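Local coordinates for YfkN protein (Bacillus subtilis subsp. subtilis, PDB 3GVE) that belongs to the calcineurin-like phosphoesterase family and carries a pair of neighbouring metal ions, manganese and magnesium, in a site built from loop residues, at residues T18-N23 with G63-G68; A36-A41 with S281-Y286; I148-L153 with K162-Y167. All coordinates share one frame; numbering follows the deposited sequence.

How the contacts relate
Contacts 1 and 2 lie close together, their centres about 10 Å apart, and share a border where D19 O meets W283 N and N23 O meets L40 N. Contact 1 is buried and polar: loops 18-23 and 63-68 bring carboxylates and an imidazole to two metals. Contact 2 is partly buried and packs mainly by an aromatic pair and a lysine chain beside a helix start; some of its residues also reach the second subunit. Contact 3 stands apart, about 27 and 29 Å from them centre to centre, across the chain's centre. There regular antiparallel strands replace loops; backbone bonds join the strands, one face mostly sheltered and apolar, the other more exposed and carrying E150, K162 and K164.

Contact 1 of 3, residues T18-N23 with G63-G68; sequences TDIHAN and GDLIQG. With MN (manganese (II) ion), chain C; MG (magnesium ion), chain D.
D19 and H21 bond through their backbone nitrogens to loop 63-68: D19 N to G63 O at 3.0 Å, nearly along the C=O axis, and H21 N to D64 O at 2.9 Å. The loops run in the same sense, D19 beside D64 and A22 beside I66, and A22 N adds a weak bond to L65 O. A water accepts from I20 N and donates to G63 O, giving that carbonyl a second donor. D64 OD2 bridges the metals, 2.3 Å from manganese and 2.4 Å from magnesium, while H109 N holds its OD1. D19 OD1 binds manganese at 2.1 Å and H21 NE2 at 2.2 Å. T18 OG1 donates to D19 OD2 from above the carboxylate, 38° out of its plane; H249 N also bonds OD2. CG of H21 is anti to the carbonyl carbon (chi1 -81°), which brings it near D64 O. The H21 ring is fixed at its far side: ND1 donates to Q67 O (2.9 Å) near the ring plane, and D64 O lies over the ring centre, 3.7 Å above it. Away from the metals, I20 CB packs on L65 CD1. H251 joins the manganese shell; N108, H216 and H249 join that of magnesium, and one water touches both ions. Asp-x-His after strand 9-17 and Gly-Asp after strand 57-61, with a bridging aspartate, are part of the signature of the dinuclear site of calcineurin-like phosphoesterases.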
loop_
_atom_site.group_PDB
_atom_site.type_symbol
_atom_site.label_atom_id
_atom_site.label_comp_id
_atom_site.label_asym_id
_atom_site.label_seq_id
_atom_site.Cartn_x
_atom_site.Cartn_y
_atom_site.Cartn_z
ATOM N N THR A 18 -5.537 -9.546 11.286
ATOM C CA THR A 18 -6.073 -8.219 11.030
ATOM C C THR A 18 -5.499 -7.639 9.748
ATOM O O THR A 18 -4.383 -7.941 9.373
ATOM C CB THR A 18 -5.792 -7.229 12.215
ATOM O OG1 THR A 18 -6.653 -6.077 12.115
ATOM C CG2 THR A 18 -4.320 -6.786 12.251
ATOM N N ASP A 19 -6.270 -6.774 9.110
ATOM C CA ASP A 19 -5.799 -6.021 7.954
ATOM C C ASP A 19 -5.171 -6.926 6.880
ATOM O O ASP A 19 -4.181 -6.600 6.259
ATOM C CB ASP A 19 -4.857 -4.880 8.394
ATOM C CG ASP A 19 -5.583 -3.820 9.206
ATOM O OD1 ASP A 19 -6.089 -2.855 8.595
ATOM O OD2 ASP A 19 -5.647 -3.967 10.448
ATOM N N ILE A 20 -5.824 -8.062 6.568
ATOM C CA ILE A 20 -5.350 -9.050 5.585
ATOM C C ILE A 20 -5.427 -8.439 4.186
ATOM O O ILE A 20 -4.576 -8.729 3.337
ATOM C CB ILE A 20 -6.192 -10.357 5.711
ATOM C CG1 ILE A 20 -5.828 -11.098 6.965
ATOM C CG2 ILE A 20 -5.959 -11.240 4.513
ATOM C CD1 ILE A 20 -4.577 -11.594 7.094
ATOM N N HIS A 21 -6.432 -7.614 3.960
ATOM C CA HIS A 21 -6.608 -6.808 2.754
ATOM C C HIS A 21 -6.612 -7.695 1.499
ATOM O O HIS A 21 -5.966 -7.405 0.501
ATOM C CB HIS A 21 -5.548 -5.688 2.687
ATOM C CG HIS A 21 -5.889 -4.491 3.523
ATOM N ND1 HIS A 21 -6.937 -3.656 3.221
ATOM C CD2 HIS A 21 -5.335 -4.003 4.658
ATOM C CE1 HIS A 21 -7.008 -2.699 4.128
ATOM N NE2 HIS A 21 -6.054 -2.887 5.017
ATOM N N ALA A 22 -7.357 -8.791 1.591
ATOM C CA ALA A 22 -7.623 -9.703 0.452
ATOM C C ALA A 22 -6.398 -10.465 -0.044
ATOM O O ALA A 22 -6.437 -11.112 -1.074
ATOM C CB ALA A 22 -8.310 -8.963 -0.715
ATOM N N ASN A 23 -5.320 -10.397 0.720
ATOM C CA ASN A 23 -4.118 -11.178 0.417
ATOM C C ASN A 23 -4.255 -12.627 0.901
ATOM O O ASN A 23 -3.774 -12.991 1.961
ATOM C CB ASN A 23 -2.867 -10.500 1.007
ATOM C CG ASN A 23 -2.629 -9.110 0.432
ATOM O OD1 ASN A 23 -2.720 -8.108 1.123
ATOM N ND2 ASN A 23 -2.350 -9.053 -0.827
ATOM N N GLY A 63 -10.968 -7.458 10.678
ATOM C CA GLY A 63 -11.442 -6.558 9.636
ATOM C C GLY A 63 -10.363 -6.020 8.705
ATOM O O GLY A 63 -9.201 -6.368 8.823
ATOM N N ASP A 64 -10.772 -5.161 7.775
ATOM C CA ASP A 64 -9.965 -4.783 6.590
ATOM C C ASP A 64 -9.497 -6.074 5.888
ATOM O O ASP A 64 -8.317 -6.303 5.651
ATOM C CB ASP A 64 -8.791 -3.849 6.947
ATOM C CG ASP A 64 -9.166 -2.386 6.879
ATOM O OD1 ASP A 64 -10.378 -2.097 6.795
ATOM O OD2 ASP A 64 -8.235 -1.551 6.941
ATOM N N LEU A 65 -10.481 -6.909 5.576
ATOM C CA LEU A 65 -10.292 -8.271 5.079
ATOM C C LEU A 65 -10.591 -8.449 3.582
ATOM O O LEU A 65 -9.841 -9.100 2.883
ATOM C CB LEU A 65 -11.177 -9.220 5.892
ATOM C CG LEU A 65 -11.296 -10.651 5.362
ATOM C CD1 LEU A 65 -9.980 -11.371 5.502
ATOM C CD2 LEU A 65 -12.423 -11.405 6.117
ATOM N N ILE A 66 -11.695 -7.882 3.114
ATOM C CA ILE A 66 -12.217 -8.213 1.798
ATOM C C ILE A 66 -11.801 -7.275 0.674
ATOM O O ILE A 66 -12.152 -7.500 -0.475
ATOM C CB ILE A 66 -13.765 -8.312 1.828
ATOM C CG1 ILE A 66 -14.401 -6.921 1.994
ATOM C CG2 ILE A 66 -14.216 -9.291 2.906
ATOM C CD1 ILE A 66 -15.929 -6.922 1.924
ATOM N N GLN A 67 -11.060 -6.229 1.005
ATOM C CA GLN A 67 -10.681 -5.198 0.044
ATOM C C GLN A 67 -9.198 -4.897 0.139
ATOM O O GLN A 67 -8.617 -4.965 1.200
ATOM C CB GLN A 67 -11.465 -3.919 0.349
ATOM C CG GLN A 67 -11.310 -2.819 -0.702
ATOM C CD GLN A 67 -10.044 -1.967 -0.562
ATOM O OE1 GLN A 67 -9.618 -1.325 -1.517
ATOM N NE2 GLN A 67 -9.478 -1.938 0.606
ATOM N N GLY A 68 -8.598 -4.555 -0.989
ATOM C CA GLY A 68 -7.247 -4.026 -0.994
ATOM C C GLY A 68 -6.383 -4.391 -2.184
ATOM O O GLY A 68 -5.450 -3.689 -2.514
HETATM MN MN MN C . -5.962 -1.605 6.846
HETATM MG MG MG D . -8.532 0.100 8.689
HETATM O O HOH W 1 -8.240 -8.971 7.991
HETATM O O HOH W 2 -6.173 0.212 8.073
HETATM O O HOH W 3 -5.947 0.048 5.327
#

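Contact 2 of 3, residues A36-A41 with S281-Y286; sequences ADFGLA and SSWGKY
The F38 ring takes the edge of W283 on one face: W283 CE3 stands over the ring centre, 3.6 Å above the plane of F38, with CZ3 beside it toward F38 CE2 and CZ. The pair is T-shaped, the planes 75° apart and the centroid of the F38 ring 4.9 Å from that of the six-membered ring of W283. In the conformer described, one of two for D37, D37 OD1 comes to the edge of F38, near its plane. With CG between the backbone N and carbonyl carbon (chi1 63°), the F38 ring lies alongside W283, the two side chains pointing the same way. At the base of the F38 side chain, CB lies 3.4 Å from W283 O, and that carbonyl accepts G39 N at 2.9 Å in a fairly straight bond (154° at the hydrogen). G39 is the N-cap residue of helix 40-53. S282 to K285 form a type I' turn, closed by K285 N on S282 O (3.1 Å), in the loop where the chain passes from strand 275-280 of one sheet to strand 286-297 of the other. T43 OG1, in the first turn of the helix, lies within hydrogen-bonding reach of both G39 O and G284 O, and its one proton can serve only one of them at a time; W283 N with D19 O ties the turn to the manganese loop. K285 stretches out beyond CG; its CG lies 3.4 Å from D37 O, and CB of F38 packs against the same methylene. At its far end K285 NZ stays 3.8 Å from D37 OD1, a long salt bridge, doubtful because it rests on the same conformer. D37 of the second subunit packs against this D37, and K33 of the second subunit against Y286.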
loop_
_atom_site.group_PDB
_atom_site.type_symbol
_atom_site.label_atom_id
_atom_site.label_comp_id
_atom_site.label_asym_id
_atom_site.label_seq_id
_atom_site.Cartn_x
_atom_site.Cartn_y
_atom_site.Cartn_z
ATOM N N ALA A 36 7.326 -14.167 -0.434
ATOM C CA ALA A 36 7.365 -14.942 0.808
ATOM C C ALA A 36 6.965 -14.095 2.000
ATOM O O ALA A 36 6.957 -14.569 3.131
ATOM C CB ALA A 36 8.740 -15.498 1.030
ATOM N N ASP A 37 6.637 -12.851 1.712
ATOM C CA ASP A 37 6.568 -11.747 2.667
ATOM C C ASP A 37 5.225 -11.667 3.405
ATOM O O ASP A 37 5.171 -11.139 4.486
ATOM C CB ASP A 37 6.830 -10.437 1.887
ATOM C CG ASP A 37 6.947 -9.198 2.766
ATOM O OD1 ASP A 37 6.247 -8.188 2.488
ATOM O OD2 ASP A 37 7.778 -9.205 3.695
ATOM N N PHE A 38 4.151 -12.165 2.798
ATOM C CA PHE A 38 2.804 -11.971 3.337
ATOM C C PHE A 38 1.818 -12.995 2.801
ATOM O O PHE A 38 2.177 -13.829 1.993
ATOM C CB PHE A 38 2.311 -10.540 3.046
ATOM C CG PHE A 38 2.163 -10.200 1.566
ATOM C CD1 PHE A 38 1.061 -10.611 0.861
ATOM C CD2 PHE A 38 3.106 -9.432 0.910
ATOM C CE1 PHE A 38 0.895 -10.294 -0.466
ATOM C CE2 PHE A 38 2.942 -9.117 -0.414
ATOM C CZ PHE A 38 1.840 -9.561 -1.109
ATOM N N GLY A 39 0.572 -12.913 3.256
ATOM C CA GLY A 39 -0.508 -13.728 2.729
ATOM C C GLY A 39 -1.072 -14.734 3.709
ATOM O O GLY A 39 -0.327 -15.373 4.415
ATOM N N LEU A 40 -2.394 -14.843 3.741
ATOM C CA LEU A 40 -3.082 -15.754 4.647
ATOM C C LEU A 40 -2.656 -17.211 4.445
ATOM O O LEU A 40 -2.649 -17.965 5.377
ATOM C CB LEU A 40 -4.596 -15.584 4.511
ATOM C CG LEU A 40 -5.479 -16.331 5.524
ATOM C CD1 LEU A 40 -5.057 -16.067 6.969
ATOM C CD2 LEU A 40 -6.936 -15.961 5.283
ATOM N N ALA A 41 -2.273 -17.575 3.227
ATOM C CA ALA A 41 -1.759 -18.915 2.982
ATOM C C ALA A 41 -0.543 -19.234 3.866
ATOM O O ALA A 41 -0.356 -20.371 4.239
ATOM C CB ALA A 41 -1.422 -19.105 1.508
ATOM N N SER A 281 0.266 -6.603 12.797
ATOM C CA SER A 281 0.771 -6.029 11.549
ATOM C C SER A 281 -0.356 -5.907 10.507
ATOM O O SER A 281 -1.448 -5.468 10.821
ATOM C CB SER A 281 1.961 -6.877 11.037
ATOM O OG SER A 281 2.619 -6.217 9.964
ATOM N N SER A 282 -0.056 -6.256 9.267
ATOM C CA SER A 282 -1.034 -6.223 8.189
ATOM C C SER A 282 -0.684 -7.324 7.185
ATOM O O SER A 282 0.397 -7.875 7.218
ATOM C CB SER A 282 -1.075 -4.849 7.521
ATOM O OG SER A 282 0.154 -4.566 6.896
ATOM N N TRP A 283 -1.647 -7.659 6.339
ATOM C CA TRP A 283 -1.476 -8.581 5.210
ATOM C C TRP A 283 -1.100 -10.013 5.604
ATOM O O TRP A 283 -0.602 -10.769 4.791
ATOM C CB TRP A 283 -0.448 -8.021 4.203
ATOM C CG TRP A 283 -0.854 -6.760 3.513
ATOM C CD1 TRP A 283 -1.831 -5.905 3.859
ATOM C CD2 TRP A 283 -0.247 -6.229 2.331
ATOM N NE1 TRP A 283 -1.886 -4.856 2.956
ATOM C CE2 TRP A 283 -0.917 -5.038 2.010
ATOM C CE3 TRP A 283 0.804 -6.652 1.519
ATOM C CZ2 TRP A 283 -0.579 -4.258 0.895
ATOM C CZ3 TRP A 283 1.138 -5.884 0.417
ATOM C CH2 TRP A 283 0.446 -4.705 0.117
ATOM N N GLY A 284 -1.337 -10.364 6.859
ATOM C CA GLY A 284 -0.994 -11.682 7.355
ATOM C C GLY A 284 0.463 -11.861 7.734
ATOM O O GLY A 284 0.901 -12.965 7.904
ATOM N N LYS A 285 1.204 -10.771 7.897
ATOM C CA LYS A 285 2.631 -10.850 8.244
ATOM C C LYS A 285 2.932 -11.372 9.660
ATOM O O LYS A 285 4.018 -11.850 9.932
ATOM C CB LYS A 285 3.315 -9.494 8.011
ATOM C CG LYS A 285 3.380 -9.083 6.526
ATOM C CD LYS A 285 3.869 -7.642 6.356
ATOM C CE LYS A 285 3.890 -7.198 4.889
ATOM N NZ LYS A 285 4.373 -5.789 4.810
ATOM N N TYR A 286 1.941 -11.277 10.536
ATOM C CA TYR A 286 2.023 -11.758 11.908
ATOM C C TYR A 286 0.674 -12.374 12.269
ATOM O O TYR A 286 -0.345 -12.022 11.682
ATOM C CB TYR A 286 2.295 -10.599 12.861
ATOM C CG TYR A 286 3.721 -10.118 12.918
ATOM C CD1 TYR A 286 4.518 -10.407 14.008
ATOM C CD2 TYR A 286 4.256 -9.352 11.901
ATOM C CE1 TYR A 286 5.834 -9.951 14.078
ATOM C CE2 TYR A 286 5.567 -8.897 11.965
ATOM C CZ TYR A 286 6.336 -9.203 13.050
ATOM O OH TYR A 286 7.637 -8.750 13.111
#

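Contact 3 of 3, residues I148-L153 with K162-Y167; sequences INEKTL and KVKVGY
V165 O takes a hydrogen bond from N149 N at 2.8 Å and a weaker CA-H contact from I148. N149 O returns the bond to V165 N; two residues further along, K151 and V163 exchange bonds in the same way, K151 N to V163 O at 2.8 Å and 170°. These are hydrogen-bonded antiparallel pairs; E150 with K164 is non-hydrogen-bonded. On the face of K151, V163 and V165 contacts are mostly apolar: K151 CG is 3.9 Å from V165 CG2, and the L153 side chain crosses that of V163 at about a right angle, CD1 3.8 Å from V163 CB. The N149 side chain crosses Y167 similarly, at the ring edge. L58 of strand 57-61, from the other sheet, packs against K151 and V165, while V210 and I212 of the adjoining strand 210-215 flank V163 and V165. On the other face CG of E150 is anti to its backbone N (chi1 -174°) and the chain runs on extended, crossing K162 obliquely, E150 CD 3.8 Å from K162 CD. I148 CG2 packs on K164 CB at 3.7 Å. The K162 and K164 ammonium groups lie beyond contact of the E150 carboxylate; attraction is probably diffuse, and direct pairing is by backbone bonds and packing.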
loop_
_atom_site.group_PDB
_atom_site.type_symbol
_atom_site.label_atom_id
_atom_site.label_comp_id
_atom_site.label_asym_id
_atom_site.label_seq_id
_atom_site.Cartn_x
_atom_site.Cartn_y
_atom_site.Cartn_z
ATOM N N ILE A 148 -22.712 -14.301 21.681
ATOM C CA ILE A 148 -22.240 -15.119 22.795
ATOM C C ILE A 148 -22.420 -16.598 22.470
ATOM O O ILE A 148 -23.498 -17.017 22.110
ATOM C CB ILE A 148 -22.993 -14.769 24.103
ATOM C CG1 ILE A 148 -22.782 -13.309 24.461
ATOM C CG2 ILE A 148 -22.527 -15.638 25.248
ATOM C CD1 ILE A 148 -23.762 -12.802 25.506
ATOM N N ASN A 149 -21.340 -17.363 22.585
ATOM C CA ASN A 149 -21.337 -18.798 22.318
ATOM C C ASN A 149 -20.911 -19.520 23.577
ATOM O O ASN A 149 -19.907 -19.186 24.172
ATOM C CB ASN A 149 -20.340 -19.160 21.218
ATOM C CG ASN A 149 -20.619 -18.477 19.927
ATOM O OD1 ASN A 149 -21.754 -18.319 19.546
ATOM N ND2 ASN A 149 -19.567 -18.061 19.241
ATOM N N GLU A 150 -21.695 -20.506 23.980
ATOM C CA GLU A 150 -21.308 -21.339 25.095
ATOM C C GLU A 150 -20.339 -22.396 24.577
ATOM O O GLU A 150 -20.684 -23.204 23.738
ATOM C CB GLU A 150 -22.518 -21.991 25.750
ATOM C CG GLU A 150 -22.142 -22.755 27.011
ATOM C CD GLU A 150 -23.347 -23.316 27.733
ATOM O OE1 GLU A 150 -23.552 -22.949 28.894
ATOM O OE2 GLU A 150 -24.064 -24.123 27.130
ATOM N N LYS A 151 -19.116 -22.348 25.081
ATOM C CA LYS A 151 -18.056 -23.252 24.671
ATOM C C LYS A 151 -17.799 -24.305 25.746
ATOM O O LYS A 151 -17.788 -23.977 26.915
ATOM C CB LYS A 151 -16.757 -22.456 24.455
ATOM C CG LYS A 151 -16.858 -21.299 23.490
ATOM C CD LYS A 151 -17.433 -21.744 22.178
ATOM C CE LYS A 151 -16.392 -22.325 21.298
ATOM N NZ LYS A 151 -17.019 -22.689 20.001
ATOM N N THR A 152 -17.562 -25.552 25.351
ATOM C CA THR A 152 -17.154 -26.573 26.363
ATOM C C THR A 152 -15.638 -26.598 26.258
ATOM O O THR A 152 -15.056 -27.066 25.282
ATOM C CB THR A 152 -17.766 -27.954 26.059
ATOM O OG1 THR A 152 -19.177 -27.896 26.035
ATOM C CG2 THR A 152 -17.330 -29.049 27.119
ATOM N N LEU A 153 -15.009 -26.035 27.263
ATOM C CA LEU A 153 -13.575 -25.933 27.305
ATOM C C LEU A 153 -13.074 -26.992 28.256
ATOM O O LEU A 153 -13.809 -27.509 29.085
ATOM C CB LEU A 153 -13.173 -24.534 27.784
ATOM C CG LEU A 153 -13.576 -23.395 26.842
ATOM C CD1 LEU A 153 -13.177 -22.039 27.402
ATOM C CD2 LEU A 153 -13.047 -23.615 25.447
ATOM N N LYS A 162 -18.125 -25.263 30.914
ATOM C CA LYS A 162 -18.905 -24.450 29.996
ATOM C C LYS A 162 -18.618 -22.995 30.284
ATOM O O LYS A 162 -18.823 -22.532 31.377
ATOM C CB LYS A 162 -20.383 -24.769 30.153
ATOM C CG LYS A 162 -20.668 -26.172 29.682
ATOM C CD LYS A 162 -22.108 -26.431 29.514
ATOM C CE LYS A 162 -22.302 -27.483 28.456
ATOM N NZ LYS A 162 -21.800 -28.787 28.918
ATOM N N VAL A 163 -18.110 -22.304 29.271
ATOM C CA VAL A 163 -17.736 -20.900 29.358
ATOM C C VAL A 163 -18.395 -20.134 28.209
ATOM O O VAL A 163 -18.262 -20.514 27.063
ATOM C CB VAL A 163 -16.198 -20.736 29.291
ATOM C CG1 VAL A 163 -15.795 -19.261 29.400
ATOM C CG2 VAL A 163 -15.535 -21.575 30.388
ATOM N N LYS A 164 -19.131 -19.079 28.534
ATOM C CA LYS A 164 -19.817 -18.282 27.478
ATOM C C LYS A 164 -18.869 -17.165 27.029
ATOM O O LYS A 164 -18.458 -16.345 27.806
ATOM C CB LYS A 164 -21.084 -17.726 27.995
ATOM C CG LYS A 164 -22.254 -18.660 27.951
ATOM C CD LYS A 164 -23.563 -18.009 28.502
ATOM C CE LYS A 164 -24.655 -19.107 28.657
ATOM N NZ LYS A 164 -25.945 -18.396 28.668
ATOM N N VAL A 165 -18.484 -17.262 25.761
ATOM C CA VAL A 165 -17.572 -16.288 25.139
ATOM C C VAL A 165 -18.374 -15.367 24.264
ATOM O O VAL A 165 -19.127 -15.808 23.371
ATOM C CB VAL A 165 -16.511 -17.015 24.304
ATOM C CG1 VAL A 165 -15.479 -16.046 23.692
ATOM C CG2 VAL A 165 -15.749 -18.010 25.217
ATOM N N GLY A 166 -18.192 -14.093 24.467
ATOM C CA GLY A 166 -18.819 -13.053 23.680
ATOM C C GLY A 166 -17.854 -12.336 22.751
ATOM O O GLY A 166 -16.681 -12.134 23.142
ATOM N N TYR A 167 -18.296 -11.954 21.579
ATOM C CA TYR A 167 -17.485 -11.150 20.692
ATOM C C TYR A 167 -18.248 -9.871 20.416
ATOM O O TYR A 167 -19.431 -9.903 20.132
ATOM C CB TYR A 167 -17.248 -11.882 19.376
ATOM C CG TYR A 167 -16.630 -13.263 19.517
ATOM C CD1 TYR A 167 -15.255 -13.448 19.516
ATOM C CD2 TYR A 167 -17.440 -14.385 19.633
ATOM C CE1 TYR A 167 -14.709 -14.719 19.641
ATOM C CE2 TYR A 167 -16.901 -15.652 19.744
ATOM C CZ TYR A 167 -15.539 -15.814 19.745
ATOM O OH TYR A 167 -15.015 -17.085 19.853
#